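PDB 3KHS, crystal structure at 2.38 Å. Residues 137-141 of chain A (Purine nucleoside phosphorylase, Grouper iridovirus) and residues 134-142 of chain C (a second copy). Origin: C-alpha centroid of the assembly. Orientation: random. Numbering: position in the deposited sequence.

Chain A, residues 137-141: GLAGA
Chain C, residues 134-142: NLPGLAGAN

The two stretches come from two copies of one protein, and their backbones repeat the same fold where the sequences overlap. In chain A, G137(A) and L138(A) belong to a weakly bonded helical segment that begins earlier in the chain, with phi/psi of -71/-13° and -93/-18°; A139(A) then opens to -131/58°, G140(A) turns to positive phi at 96/11°, and A141(A) extends again at -151/60°. Chain C starts extended at N134(C) (-105/90°), and a weakly bonded helical turn covers roughly L135(C) to L138(C), with L135(C) at -56/-52°, P136(C) at -57/-37°, G137(C) at -74/-11° and L138(C) at -93/-19°. A139(C), G140(C) and A141(C) follow at -132/58°, 100/6° and -150/62°, and N142(C) lies at -96/132°.

The chain C turn is tied by L138(C) N to L135(C) O at 3.0 Å, with a weak bond from A139(C) N to the same L135(C) O at 3.4 Å. P136(C) O accepts both A139(C) N at 3.2 Å and A141(C) N at 3.0 Å, so the A139(C)-A141(C) segment folds back onto the turn. The side chain of N142(C), with chi1 -177° (t) and chi2 -68°, adds a bond from ND2 to G137(C) O at 3.2 Å, nearly straight at 167°. N134(C) has chi1 -170° (t) and chi2 37°; a CB modelled on G137(C) would lie 2.3 Å from N134(C) ND2, a clash that glycine avoids.

Register is set by A139(A) and P136(C), whose CA atoms are 3.9 Å apart. No hydrogen bond crosses between the stretches; the contact is one of packing and buries 239 Å², both sides summed. A139(A) contributes most, with 69 Å² covered. Its CA-to-CB bond points sideways, yet the methyl is close to backbone: A139(A) CB lies 3.7 Å from P136(C) CA and 3.8 Å from L135(C) O. The same CB meets A139(C) CB at 4.2 Å, an apolar pair of small side chains that lets the backbones come near, with A139(A) O and A139(C) O 3.7 Å apart. That carbonyl pair is a contact between two acceptors and supplies no bond.

The CA-to-CB bond of L135(C) points toward chain A; with chi1 -66° (m) and chi2 -166° (t), L135(C) CD1 lies 4.4 Å from L138(A) CB. The CA-to-CB bond of L138(A) points sideways, and the side chain adopts chi1 -74° (m), chi2 160° (t). Its carbonyl also touches aliphatic carbon: L138(A) O is 3.8 Å from P136(C) CG and 4.1 Å from L135(C) CB. The P136(C) ring, puckered C-gamma exo, thus offers a compact apolar surface, while proline's restricted phi matches the helical turn.

At G140(A), the CA approaches A141(C) CB at 4.5 Å. A CB on this glycine would point toward chain C and stand 3.4 Å from A141(C) CB, a tight fit. Positive phi at both G140(A) and G140(C) would also jam a CB against the preceding carbonyl oxygen, which by itself calls for glycine.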

# COMPACT_ATOMS: atom_id res chain seq x y z
N GLY A 137 6.89 -0.71 0.99
CA GLY A 137 7.60 0.54 1.16
C GLY A 137 7.26 1.65 0.17
O GLY A 137 7.65 2.80 0.37
N LEU A 138 6.56 1.31 -0.91
CA LEU A 138 6.17 2.31 -1.89
C LEU A 138 4.78 2.82 -1.53
O LEU A 138 4.40 3.89 -1.96
CB LEU A 138 6.15 1.72 -3.31
CG LEU A 138 7.51 1.46 -3.97
CD1 LEU A 138 7.34 0.47 -5.10
CD2 LEU A 138 8.11 2.77 -4.46
N ALA A 139 4.05 2.07 -0.71
CA ALA A 139 2.69 2.44 -0.36
C ALA A 139 2.23 2.45 1.10
O ALA A 139 1.27 1.75 1.43
CB ALA A 139 1.73 1.58 -1.15
N GLY A 140 2.87 3.22 1.98
CA GLY A 140 2.38 3.27 3.34
C GLY A 140 2.98 2.37 4.41
O GLY A 140 2.42 2.24 5.50
N ALA A 141 4.10 1.73 4.11
CA ALA A 141 4.77 0.89 5.09
C ALA A 141 6.25 0.89 4.76
O ALA A 141 6.85 -0.14 4.48
CB ALA A 141 4.21 -0.53 5.07
N ASN C 134 -1.39 7.54 -7.66
CA ASN C 134 -1.16 7.57 -6.23
C ASN C 134 -1.10 6.18 -5.63
O ASN C 134 -2.11 5.63 -5.20
CB ASN C 134 -2.27 8.38 -5.55
CG ASN C 134 -1.97 8.68 -4.08
OD1 ASN C 134 -0.83 8.92 -3.74
ND2 ASN C 134 -3.01 8.69 -3.22
N LEU C 135 0.11 5.63 -5.59
CA LEU C 135 0.33 4.30 -5.07
C LEU C 135 -0.17 4.08 -3.64
O LEU C 135 -0.93 3.16 -3.39
CB LEU C 135 1.81 3.95 -5.18
CG LEU C 135 2.29 3.82 -6.62
CD1 LEU C 135 3.65 3.16 -6.64
CD2 LEU C 135 1.30 2.98 -7.42
N PRO C 136 0.22 4.95 -2.70
CA PRO C 136 -0.25 4.74 -1.33
C PRO C 136 -1.76 4.71 -1.20
O PRO C 136 -2.31 3.94 -0.41
CB PRO C 136 0.35 5.90 -0.56
CG PRO C 136 1.55 6.34 -1.41
CD PRO C 136 1.04 6.17 -2.80
N GLY C 137 -2.43 5.54 -1.99
CA GLY C 137 -3.88 5.62 -1.94
C GLY C 137 -4.62 4.44 -2.57
O GLY C 137 -5.85 4.34 -2.43
N LEU C 138 -3.90 3.58 -3.29
CA LEU C 138 -4.55 2.43 -3.89
C LEU C 138 -4.41 1.27 -2.93
O LEU C 138 -5.17 0.31 -2.99
CB LEU C 138 -3.87 2.06 -5.20
CG LEU C 138 -4.18 2.99 -6.37
CD1 LEU C 138 -3.10 2.84 -7.43
CD2 LEU C 138 -5.57 2.71 -6.93
N ALA C 139 -3.46 1.38 -2.00
CA ALA C 139 -3.20 0.29 -1.10
C ALA C 139 -3.08 0.52 0.40
O ALA C 139 -2.04 0.18 0.97
CB ALA C 139 -1.96 -0.42 -1.57
N GLY C 140 -4.09 1.07 1.05
CA GLY C 140 -3.97 1.22 2.49
C GLY C 140 -3.59 2.55 3.10
O GLY C 140 -3.35 2.63 4.30
N ALA C 141 -3.49 3.59 2.28
CA ALA C 141 -3.16 4.92 2.80
C ALA C 141 -3.80 5.96 1.90
O ALA C 141 -3.12 6.77 1.28
CB ALA C 141 -1.68 5.12 2.90
N ASN C 142 -5.12 5.90 1.84
CA ASN C 142 -5.88 6.83 1.03
C ASN C 142 -6.32 7.93 1.98
O ASN C 142 -6.83 7.66 3.06
CB ASN C 142 -7.07 6.12 0.41
CG ASN C 142 -7.87 7.03 -0.50
OD1 ASN C 142 -8.51 7.96 -0.05
ND2 ASN C 142 -7.83 6.75 -1.80